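Local coordinates for uncharacterized protein (Bombyx mori, PDB 5AZ0) that probably catalyses the NAD(P)H-dependent reduction of aldehydes and ketones, as an aldo-keto reductase with a (beta/alpha)8-barrel fold, at residues A[22-27]-A[73-78]; A[53-58]-A[79-84]; A[264-269]-A[293-298]. All coordinates share one frame; numbering follows the deposited sequence.

Contact 1: A[22-27]-A[73-78]; sequences YGTWLG and HFYRVE. With ACT (acetate ion), chain F.
Trp-25 meets the rings of Tyr-75 and Phe-74, and the three residues form an aromatic cluster. Trp-25 CB lies over the centre of the Tyr-75 ring, 3.5 Å from its centroid, a CH-pi contact. The five-membered ring of Trp-25 makes an offset stack on Tyr-75, with the planes at 25°. Trp-25 CE3 comes to 3.3 Å from Tyr-75 CD1. Tyr-75 CB points toward the 22-27 segment, and CG is anti to the carbonyl carbon (chi1 -56°), beside the backbone N. Phe-74 lies over the same indole face, at an oblique 43°, with its CE2 3.4 Å from Trp-25 CH2. Gly-27 N sits over the opposite face.

The polar contacts are indirect. One water donates to Thr-24 O and to Tyr-75 O (2.8 Å to each) and accepts from Leu-26 N, so it bridges the two backbones. Arg-76 NH1 donates to Phe-74 O at 2.8 Å, in the carbonyl plane, which holds the guanidinium near the indole. Thr-24 OG1 lies at the edge of the Tyr-75 ring and bonds to Asp-70 O. An acetate, probably from the crystallisation liquor, takes Thr-24 N on OXT at 3.1 Å and Trp-25 N on its other oxygen.

Tyr-75 OH bonds to Lys-104 NZ, consistent with the Tyr-Lys pair of the aldo-keto reductase active site. An alanine here would probably leave Trp-25 without its stacking partner and Lys-104 without this hydroxyl.

Segment 22-27 takes in strand 22-23 and runs on past it; 73-78 lies in the loop after the neighbouring parallel strand 68-70. Trp-106 and Trp-344 pack on Phe-74. Ile-51 of helix 51-64 touches Leu-26 and Val-77, and Val-77 is the N-cap residue of helix 78-90.

Contact 2: A[53-58]-A[79-84]; sequences KLLDAL and PEIGQV
Leu-55 lays its two methyls against three residues of helix 78-90. CD1 touches Glu-80 CB at 3.8 Å. CD2 reaches Val-84 CG2 at 3.9 Å and also meets Ile-81 CD1. CG is anti to the carbonyl carbon (chi1 -61°), and the methyls beyond it make the contact. Leu-55 and Val-84 also have the closest CA atoms, 6.9 Å apart.

Leu-58 fills the next turn of its helix. Its CD2 meets Ile-81 CD1 at 3.6 Å, and the two side chains cross at about a right angle. Its CG lies 3.9 Å from Val-84 CG1. Val-84 therefore divides its methyls: CG1, anti to the backbone N (chi1 174°), goes to Leu-58, while CG2 goes to Leu-55. Ile-81 CD1 likewise touches both leucines.

The short helical segments run nearly parallel, with axes 10.2 Å apart and a signed crossing angle of -28°. This is the arrangement of successive helices around a (beta/alpha)8 barrel. Helix 51-64 follows strand 22-23, the chain returns through strand 68-70, and helix 78-90 comes next, a beta-alpha-beta crossover with one further helix.

No hydrogen bond crosses between the segments, and the touching atoms are all carbon. Glu-80 gives only its aliphatic root to Leu-55. Its chain bends at chi2 and leads the carboxylate away from the other helix. Inward, Ile-69 of strand 68-70 touches both Leu-58 and Ile-81, so these two side chains also pack on the barrel wall. Tyr-22 of strand 22-23 lies against Leu-58 and Ala-57. On another side of helix 51-64, Asp-56 makes a salt bridge to Lys-281.

Contact 3: A[264-269]-A[293-298]; sequences LGYLYQ and FQLDDE
Gln-269 turns its amide to the backbone of Leu-295 and bonds to both of that residue's polar main-chain atoms. Leu-295 N donates to Gln-269 OE1 at 2.8 Å, in the amide plane and on a lone pair. Gln-269 NE2 donates to Leu-295 O at 3.0 Å in a nearly straight bond (N-H...O 171°). The donor is tilted 18° from the Leu-295 carbonyl plane. The glutamine chain is extended beyond CG, which carries the amide out from the helix.

The Gln-294 amide stacks on that of Gln-269, with the planes 25° apart. Its NE2 is 3.6 Å from Gln-269 CD. The Gln-294 chain bends at chi2, and its NE2 lies beside the Gln-269 amide.

The apolar part lies further back along helix 259-269. Leu-295 CD1 sits 3.7 Å from Tyr-266 CA and near the plane of the tyrosine ring, at its edge. Phe-293 CZ approaches Gly-265 CA to 4.2 Å. A CB at Gly-265 would run into that ring, so the missing side chain lets the phenylalanine in. Asp-296 then caps helix 297-304, with OD1 bonded to Asp-299 N. Leu-295 also packs on Val-300 of that helix and on Ile-251 of helix 246-255.

The paired bonds probably fix the amide, with OE1 to the N-H and NE2 to the carbonyl; flipping it would set like against like at both ends. One side chain thus satisfies backbone atoms that belong to no helix or strand.

How the contacts relate
Contacts 1 and 2 are buried and share a corner of the barrel; contact 3 is partly buried and lies on the opposite side of the chain's centre from contact 1. The first two touch: Tyr-22 OH is 2.6 Å from Leu-54 O, a probable but weak hydrogen bond. They concern the same two beta-alpha units, contact 1 at the loops after the strands and contact 2 between the helices outside them. Their chemistry follows the place. The loops bring aromatic rings, a bridging water and a bound acetate, the helices bring aliphatic carbon, and contact 3 joins a helix end to a loop by side-chain-to-backbone hydrogen bonds. Its nearest atoms are about 10 Å from contact 1.

Contact 1: A[22-27]-A[73-78]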
loop_
_atom_site.group_PDB
_atom_site.type_symbol
_atom_site.label_atom_id
_atom_site.label_comp_id
_atom_site.label_asym_id
_atom_site.label_seq_id
_atom_site.Cartn_x
_atom_site.Cartn_y
_atom_site.Cartn_z
ATOM N N TYR A 22 -6.087 0.071 -6.317
ATOM C CA TYR A 22 -7.240 0.632 -5.662
ATOM C C TYR A 22 -7.144 0.391 -4.156
ATOM O O TYR A 22 -7.242 -0.731 -3.688
ATOM C CB TYR A 22 -8.556 0.027 -6.296
ATOM C CG TYR A 22 -9.835 0.592 -5.749
ATOM C CD1 TYR A 22 -10.391 0.114 -4.566
ATOM C CD2 TYR A 22 -10.491 1.617 -6.412
ATOM C CE1 TYR A 22 -11.582 0.656 -4.063
ATOM C CE2 TYR A 22 -11.667 2.163 -5.907
ATOM C CZ TYR A 22 -12.217 1.670 -4.773
ATOM O OH TYR A 22 -13.335 2.295 -4.297
ATOM N N GLY A 23 -6.957 1.450 -3.388
ATOM C CA GLY A 23 -6.883 1.370 -1.952
ATOM C C GLY A 23 -8.231 1.125 -1.253
ATOM O O GLY A 23 -9.270 1.587 -1.713
ATOM N N THR A 24 -8.206 0.375 -0.160
ATOM C CA THR A 24 -9.420 -0.046 0.520
ATOM C C THR A 24 -9.435 0.262 2.012
ATOM O O THR A 24 -10.343 -0.198 2.726
ATOM C CB THR A 24 -9.692 -1.533 0.302
ATOM O OG1 THR A 24 -8.718 -2.352 0.949
ATOM C CG2 THR A 24 -9.780 -1.874 -1.165
ATOM N N TRP A 25 -8.449 1.022 2.494
ATOM C CA TRP A 25 -8.440 1.416 3.901
ATOM C C TRP A 25 -9.168 2.741 4.145
ATOM O O TRP A 25 -8.776 3.800 3.617
ATOM C CB TRP A 25 -7.019 1.622 4.331
ATOM C CG TRP A 25 -6.827 2.193 5.674
ATOM C CD1 TRP A 25 -5.908 3.190 6.007
ATOM C CD2 TRP A 25 -7.427 1.774 6.898
ATOM N NE1 TRP A 25 -5.923 3.399 7.356
ATOM C CE2 TRP A 25 -6.849 2.566 7.937
ATOM C CE3 TRP A 25 -8.396 0.825 7.231
ATOM C CZ2 TRP A 25 -7.214 2.431 9.297
ATOM C CZ3 TRP A 25 -8.796 0.721 8.566
ATOM C CH2 TRP A 25 -8.177 1.507 9.600
ATOM N N LEU A 26 -10.179 2.689 4.971
ATOM C CA LEU A 26 -11.066 3.842 5.179
ATOM C C LEU A 26 -10.603 4.804 6.271
ATOM O O LEU A 26 -11.045 5.943 6.299
ATOM C CB LEU A 26 -12.515 3.373 5.416
ATOM C CG LEU A 26 -13.160 2.855 4.130
ATOM C CD1 LEU A 26 -14.573 2.403 4.411
ATOM C CD2 LEU A 26 -13.168 3.842 2.979
ATOM N N GLY A 27 -9.697 4.381 7.126
ATOM C CA GLY A 27 -9.136 5.253 8.141
ATOM C C GLY A 27 -9.783 5.069 9.510
ATOM O O GLY A 27 -10.864 4.442 9.659
ATOM N N HIS A 73 -6.261 -7.613 6.324
ATOM C CA HIS A 73 -7.054 -8.002 7.448
ATOM C C HIS A 73 -7.510 -6.803 8.270
ATOM O O HIS A 73 -8.735 -6.597 8.511
ATOM C CB HIS A 73 -6.293 -8.990 8.297
ATOM C CG HIS A 73 -7.036 -9.426 9.515
ATOM N ND1 HIS A 73 -6.415 -9.991 10.609
ATOM C CD2 HIS A 73 -8.364 -9.357 9.822
ATOM C CE1 HIS A 73 -7.327 -10.273 11.531
ATOM N NE2 HIS A 73 -8.520 -9.882 11.074
ATOM N N PHE A 74 -6.549 -5.940 8.602
ATOM C CA PHE A 74 -6.859 -4.735 9.374
ATOM C C PHE A 74 -7.901 -3.790 8.798
ATOM O O PHE A 74 -8.411 -2.984 9.520
ATOM C CB PHE A 74 -5.562 -3.951 9.640
ATOM C CG PHE A 74 -5.716 -2.815 10.610
ATOM C CD1 PHE A 74 -5.917 -3.076 11.955
ATOM C CD2 PHE A 74 -5.612 -1.472 10.183
ATOM C CE1 PHE A 74 -6.061 -2.015 12.883
ATOM C CE2 PHE A 74 -5.742 -0.408 11.101
ATOM C CZ PHE A 74 -5.977 -0.684 12.452
ATOM N N TYR A 75 -8.142 -3.791 7.496
ATOM C CA TYR A 75 -9.058 -2.832 6.907
ATOM C C TYR A 75 -10.548 -3.179 7.022
ATOM O O TYR A 75 -11.388 -2.389 6.605
ATOM C CB TYR A 75 -8.699 -2.586 5.469
ATOM C CG TYR A 75 -7.256 -2.115 5.194
ATOM C CD1 TYR A 75 -6.420 -1.595 6.190
ATOM C CD2 TYR A 75 -6.771 -2.185 3.910
ATOM C CE1 TYR A 75 -5.125 -1.176 5.894
ATOM C CE2 TYR A 75 -5.490 -1.767 3.596
ATOM C CZ TYR A 75 -4.661 -1.256 4.567
ATOM O OH TYR A 75 -3.385 -0.890 4.165
ATOM N N ARG A 76 -10.847 -4.357 7.558
ATOM C CA ARG A 76 -12.173 -4.770 8.010
ATOM C C ARG A 76 -13.076 -5.207 6.876
ATOM O O ARG A 76 -13.988 -5.913 7.128
ATOM C CB ARG A 76 -12.934 -3.704 8.875
ATOM C CG ARG A 76 -12.462 -3.570 10.331
ATOM C CD ARG A 76 -11.631 -2.347 10.535
ATOM N NE ARG A 76 -11.474 -2.014 11.941
ATOM C CZ ARG A 76 -10.316 -1.754 12.565
ATOM N NH1 ARG A 76 -9.098 -1.782 11.934
ATOM N NH2 ARG A 76 -10.359 -1.436 13.860
ATOM N N VAL A 77 -12.776 -4.839 5.651
ATOM C CA VAL A 77 -13.687 -4.956 4.555
ATOM C C VAL A 77 -13.365 -6.121 3.596
ATOM O O VAL A 77 -13.898 -6.147 2.496
ATOM C CB VAL A 77 -13.753 -3.608 3.767
ATOM C CG1 VAL A 77 -14.378 -2.550 4.664
ATOM C CG2 VAL A 77 -12.364 -3.132 3.248
ATOM N N GLU A 78 -12.514 -7.083 3.970
ATOM C CA GLU A 78 -12.195 -8.178 3.009
ATOM C C GLU A 78 -13.450 -8.925 2.526
ATOM O O GLU A 78 -13.572 -9.213 1.322
ATOM C CB GLU A 78 -11.201 -9.171 3.615
ATOM C CG GLU A 78 -9.779 -8.584 3.820
ATOM C CD GLU A 78 -8.905 -9.453 4.698
ATOM O OE1 GLU A 78 -9.392 -9.811 5.773
ATOM O OE2 GLU A 78 -7.738 -9.798 4.325
HETATM C C ACT F . -4.889 1.167 1.069
HETATM O O ACT F . -5.687 2.094 1.309
HETATM O OXT ACT F . -5.225 0.068 0.584
HETATM C CH3 ACT F . -3.443 1.392 1.366
HETATM O O HOH W 1 -11.298 0.046 5.303
#

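Contact 2: A[53-58]-A[79-84]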
loop_
_atom_site.group_PDB
_atom_site.type_symbol
_atom_site.label_atom_id
_atom_site.label_comp_id
_atom_site.label_asym_id
_atom_site.label_seq_id
_atom_site.Cartn_x
_atom_site.Cartn_y
_atom_site.Cartn_z
ATOM N N LYS A 53 -19.813 3.252 -0.693
ATOM C CA LYS A 53 -19.234 4.093 -1.768
ATOM C C LYS A 53 -17.890 3.493 -2.257
ATOM O O LYS A 53 -17.628 3.458 -3.477
ATOM C CB LYS A 53 -19.051 5.538 -1.305
ATOM C CG LYS A 53 -20.225 6.075 -0.474
ATOM C CD LYS A 53 -20.174 7.582 -0.298
ATOM C CE LYS A 53 -20.693 8.313 -1.523
ATOM N NZ LYS A 53 -20.305 9.745 -1.439
ATOM N N LEU A 54 -17.117 2.949 -1.313
ATOM C CA LEU A 54 -15.852 2.237 -1.639
ATOM C C LEU A 54 -16.112 1.086 -2.578
ATOM O O LEU A 54 -15.400 0.908 -3.580
ATOM C CB LEU A 54 -15.175 1.716 -0.355
ATOM C CG LEU A 54 -13.852 0.940 -0.495
ATOM C CD1 LEU A 54 -12.777 1.926 -0.895
ATOM C CD2 LEU A 54 -13.468 0.272 0.817
ATOM N N LEU A 55 -17.216 0.363 -2.316
ATOM C CA LEU A 55 -17.547 -0.839 -3.099
ATOM C C LEU A 55 -18.076 -0.524 -4.456
ATOM O O LEU A 55 -17.710 -1.135 -5.443
ATOM C CB LEU A 55 -18.583 -1.662 -2.355
ATOM C CG LEU A 55 -18.132 -2.143 -1.000
ATOM C CD1 LEU A 55 -19.286 -2.943 -0.358
ATOM C CD2 LEU A 55 -16.835 -2.920 -1.107
ATOM N N ASP A 56 -18.977 0.442 -4.505
ATOM C CA ASP A 56 -19.487 0.968 -5.775
ATOM C C ASP A 56 -18.358 1.595 -6.602
ATOM O O ASP A 56 -18.236 1.291 -7.784
ATOM C CB ASP A 56 -20.657 1.948 -5.476
ATOM C CG ASP A 56 -21.337 2.465 -6.710
ATOM O OD1 ASP A 56 -21.596 1.682 -7.660
ATOM O OD2 ASP A 56 -21.545 3.701 -6.735
ATOM N N ALA A 57 -17.466 2.398 -5.991
ATOM C CA ALA A 57 -16.307 2.936 -6.802
ATOM C C ALA A 57 -15.310 1.815 -7.211
ATOM O O ALA A 57 -14.739 1.835 -8.319
ATOM C CB ALA A 57 -15.640 4.101 -6.082
ATOM N N LEU A 58 -15.250 0.734 -6.407
ATOM C CA LEU A 58 -14.460 -0.479 -6.832
ATOM C C LEU A 58 -15.000 -1.147 -8.079
ATOM O O LEU A 58 -14.249 -1.487 -9.064
ATOM C CB LEU A 58 -14.285 -1.485 -5.674
ATOM C CG LEU A 58 -13.549 -2.819 -5.948
ATOM C CD1 LEU A 58 -12.189 -2.646 -6.601
ATOM C CD2 LEU A 58 -13.427 -3.537 -4.624
ATOM N N PRO A 79 -14.412 -9.232 3.436
ATOM C CA PRO A 79 -15.643 -9.970 2.950
ATOM C C PRO A 79 -16.356 -9.191 1.867
ATOM O O PRO A 79 -16.633 -9.705 0.791
ATOM C CB PRO A 79 -16.465 -10.155 4.250
ATOM C CG PRO A 79 -15.419 -10.083 5.338
ATOM C CD PRO A 79 -14.502 -8.990 4.885
ATOM N N GLU A 80 -16.503 -7.892 2.061
ATOM C CA GLU A 80 -17.198 -7.081 1.057
ATOM C C GLU A 80 -16.406 -6.944 -0.242
ATOM O O GLU A 80 -16.984 -6.907 -1.345
ATOM C CB GLU A 80 -17.505 -5.691 1.604
ATOM C CG GLU A 80 -18.477 -5.637 2.788
ATOM C CD GLU A 80 -17.816 -5.724 4.187
ATOM O OE1 GLU A 80 -16.780 -6.413 4.428
ATOM O OE2 GLU A 80 -18.364 -5.103 5.097
ATOM N N ILE A 81 -15.065 -6.830 -0.147
ATOM C CA ILE A 81 -14.260 -6.734 -1.373
ATOM C C ILE A 81 -14.416 -8.070 -2.113
ATOM O O ILE A 81 -14.458 -8.129 -3.325
ATOM C CB ILE A 81 -12.722 -6.486 -1.073
ATOM C CG1 ILE A 81 -12.483 -5.180 -0.314
ATOM C CG2 ILE A 81 -11.894 -6.609 -2.343
ATOM C CD1 ILE A 81 -12.964 -3.936 -1.035
ATOM N N GLY A 82 -14.391 -9.171 -1.401
ATOM C CA GLY A 82 -14.516 -10.458 -2.113
ATOM C C GLY A 82 -15.829 -10.684 -2.845
ATOM O O GLY A 82 -15.855 -11.347 -3.885
ATOM N N GLN A 83 -16.912 -10.178 -2.257
ATOM C CA GLN A 83 -18.251 -10.169 -2.916
ATOM C C GLN A 83 -18.185 -9.354 -4.219
ATOM O O GLN A 83 -18.574 -9.828 -5.273
ATOM C CB GLN A 83 -19.261 -9.580 -1.957
ATOM C CG GLN A 83 -20.731 -9.924 -2.147
ATOM C CD GLN A 83 -21.468 -9.659 -0.830
ATOM O OE1 GLN A 83 -21.231 -10.344 0.184
ATOM N NE2 GLN A 83 -22.300 -8.613 -0.808
ATOM N N VAL A 84 -17.587 -8.156 -4.173
ATOM C CA VAL A 84 -17.470 -7.326 -5.374
ATOM C C VAL A 84 -16.677 -8.054 -6.426
ATOM O O VAL A 84 -17.108 -8.096 -7.583
ATOM C CB VAL A 84 -16.879 -5.920 -5.105
ATOM C CG1 VAL A 84 -16.636 -5.135 -6.377
ATOM C CG2 VAL A 84 -17.776 -5.106 -4.165
#

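Contact 3: A[264-269]-A[293-298]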
loop_
_atom_site.group_PDB
_atom_site.type_symbol
_atom_site.label_atom_id
_atom_site.label_comp_id
_atom_site.label_asym_id
_atom_site.label_seq_id
_atom_site.Cartn_x
_atom_site.Cartn_y
_atom_site.Cartn_z
ATOM N N LEU A 264 0.748 11.696 -9.037
ATOM C CA LEU A 264 0.814 10.254 -9.350
ATOM C C LEU A 264 1.743 9.930 -10.477
ATOM O O LEU A 264 2.436 8.886 -10.478
ATOM C CB LEU A 264 -0.568 9.619 -9.623
ATOM C CG LEU A 264 -1.510 9.669 -8.443
ATOM C CD1 LEU A 264 -2.824 8.881 -8.743
ATOM C CD2 LEU A 264 -0.877 9.198 -7.152
ATOM N N GLY A 265 1.746 10.775 -11.488
ATOM C CA GLY A 265 2.628 10.532 -12.596
ATOM C C GLY A 265 4.115 10.639 -12.254
ATOM O O GLY A 265 4.944 9.931 -12.816
ATOM N N TYR A 266 4.427 11.516 -11.322
ATOM C CA TYR A 266 5.783 11.691 -10.807
ATOM C C TYR A 266 6.258 10.358 -10.127
ATOM O O TYR A 266 7.313 9.759 -10.504
ATOM C CB TYR A 266 5.766 12.866 -9.844
ATOM C CG TYR A 266 7.099 13.058 -9.173
ATOM C CD1 TYR A 266 8.252 13.389 -9.925
ATOM C CD2 TYR A 266 7.239 12.860 -7.803
ATOM C CE1 TYR A 266 9.489 13.538 -9.318
ATOM C CE2 TYR A 266 8.483 13.048 -7.162
ATOM C CZ TYR A 266 9.607 13.403 -7.926
ATOM O OH TYR A 266 10.828 13.575 -7.294
ATOM N N LEU A 267 5.399 9.831 -9.244
ATOM C CA LEU A 267 5.676 8.526 -8.563
ATOM C C LEU A 267 5.839 7.454 -9.580
ATOM O O LEU A 267 6.803 6.628 -9.511
ATOM C CB LEU A 267 4.609 8.136 -7.512
ATOM C CG LEU A 267 4.546 9.118 -6.342
ATOM C CD1 LEU A 267 3.365 8.885 -5.432
ATOM C CD2 LEU A 267 5.820 9.086 -5.488
ATOM N N TYR A 268 4.965 7.470 -10.588
ATOM C CA TYR A 268 5.044 6.448 -11.617
ATOM C C TYR A 268 6.364 6.533 -12.306
ATOM O O TYR A 268 6.984 5.521 -12.635
ATOM C CB TYR A 268 3.915 6.626 -12.633
ATOM C CG TYR A 268 4.103 5.829 -13.859
ATOM C CD1 TYR A 268 4.053 4.476 -13.821
ATOM C CD2 TYR A 268 4.362 6.441 -15.078
ATOM C CE1 TYR A 268 4.250 3.703 -14.953
ATOM C CE2 TYR A 268 4.553 5.673 -16.246
ATOM C CZ TYR A 268 4.502 4.286 -16.178
ATOM O OH TYR A 268 4.735 3.482 -17.332
ATOM N N GLN A 269 6.763 7.772 -12.586
ATOM C CA GLN A 269 8.007 8.038 -13.262
ATOM C C GLN A 269 9.258 7.723 -12.392
ATOM O O GLN A 269 10.272 7.436 -12.948
ATOM C CB GLN A 269 8.071 9.508 -13.710
ATOM C CG GLN A 269 9.130 9.727 -14.804
ATOM C CD GLN A 269 8.992 11.077 -15.533
ATOM O OE1 GLN A 269 7.918 11.432 -16.029
ATOM N NE2 GLN A 269 10.085 11.822 -15.580
ATOM N N PHE A 293 2.273 10.789 -20.225
ATOM C CA PHE A 293 3.055 12.027 -20.197
ATOM C C PHE A 293 4.372 11.815 -19.481
ATOM O O PHE A 293 4.448 11.008 -18.584
ATOM C CB PHE A 293 2.217 13.221 -19.661
ATOM C CG PHE A 293 2.026 13.274 -18.155
ATOM C CD1 PHE A 293 1.047 12.499 -17.524
ATOM C CD2 PHE A 293 2.729 14.205 -17.370
ATOM C CE1 PHE A 293 0.825 12.609 -16.155
ATOM C CE2 PHE A 293 2.528 14.306 -15.983
ATOM C CZ PHE A 293 1.591 13.489 -15.367
ATOM N N GLN A 294 5.411 12.501 -19.938
ATOM C CA GLN A 294 6.764 12.371 -19.423
ATOM C C GLN A 294 7.072 13.740 -18.819
ATOM O O GLN A 294 6.935 14.750 -19.506
ATOM C CB GLN A 294 7.700 12.004 -20.577
ATOM C CG GLN A 294 9.137 11.634 -20.199
ATOM C CD GLN A 294 9.284 10.217 -19.631
ATOM O OE1 GLN A 294 8.522 9.302 -19.984
ATOM N NE2 GLN A 294 10.269 10.029 -18.748
ATOM N N LEU A 295 7.381 13.788 -17.519
ATOM C CA LEU A 295 7.785 15.021 -16.854
ATOM C C LEU A 295 9.218 15.265 -17.253
ATOM O O LEU A 295 10.050 14.329 -17.210
ATOM C CB LEU A 295 7.633 14.954 -15.328
ATOM C CG LEU A 295 6.196 14.956 -14.819
ATOM C CD1 LEU A 295 6.066 14.136 -13.528
ATOM C CD2 LEU A 295 5.595 16.329 -14.552
ATOM N N ASP A 296 9.532 16.503 -17.670
ATOM C CA ASP A 296 10.920 16.786 -18.119
ATOM C C ASP A 296 11.797 17.146 -16.922
ATOM O O ASP A 296 11.302 17.285 -15.795
ATOM C CB ASP A 296 10.984 17.813 -19.276
ATOM C CG ASP A 296 10.531 19.192 -18.871
ATOM O OD1 ASP A 296 10.764 19.619 -17.709
ATOM O OD2 ASP A 296 9.912 19.816 -19.736
ATOM N N ASP A 297 13.092 17.231 -17.186
ATOM C CA ASP A 297 14.096 17.388 -16.162
ATOM C C ASP A 297 13.762 18.562 -15.293
ATOM O O ASP A 297 13.922 18.491 -14.099
ATOM C CB ASP A 297 15.486 17.587 -16.762
ATOM C CG ASP A 297 16.000 16.361 -17.516
ATOM O OD1 ASP A 297 15.647 15.223 -17.148
ATOM O OD2 ASP A 297 16.782 16.539 -18.486
ATOM N N GLU A 298 13.290 19.647 -15.886
ATOM C CA GLU A 298 12.947 20.876 -15.117
ATOM C C GLU A 298 11.823 20.650 -14.117
ATOM O O GLU A 298 11.898 21.081 -12.938
ATOM C CB GLU A 298 12.560 22.012 -16.086
ATOM C CG GLU A 298 12.340 23.378 -15.434
ATOM C CD GLU A 298 11.644 24.399 -16.357
ATOM O OE1 GLU A 298 11.852 24.347 -17.593
ATOM O OE2 GLU A 298 10.887 25.250 -15.834
HETATM O O HOH W 2 5.555 10.143 -15.838
#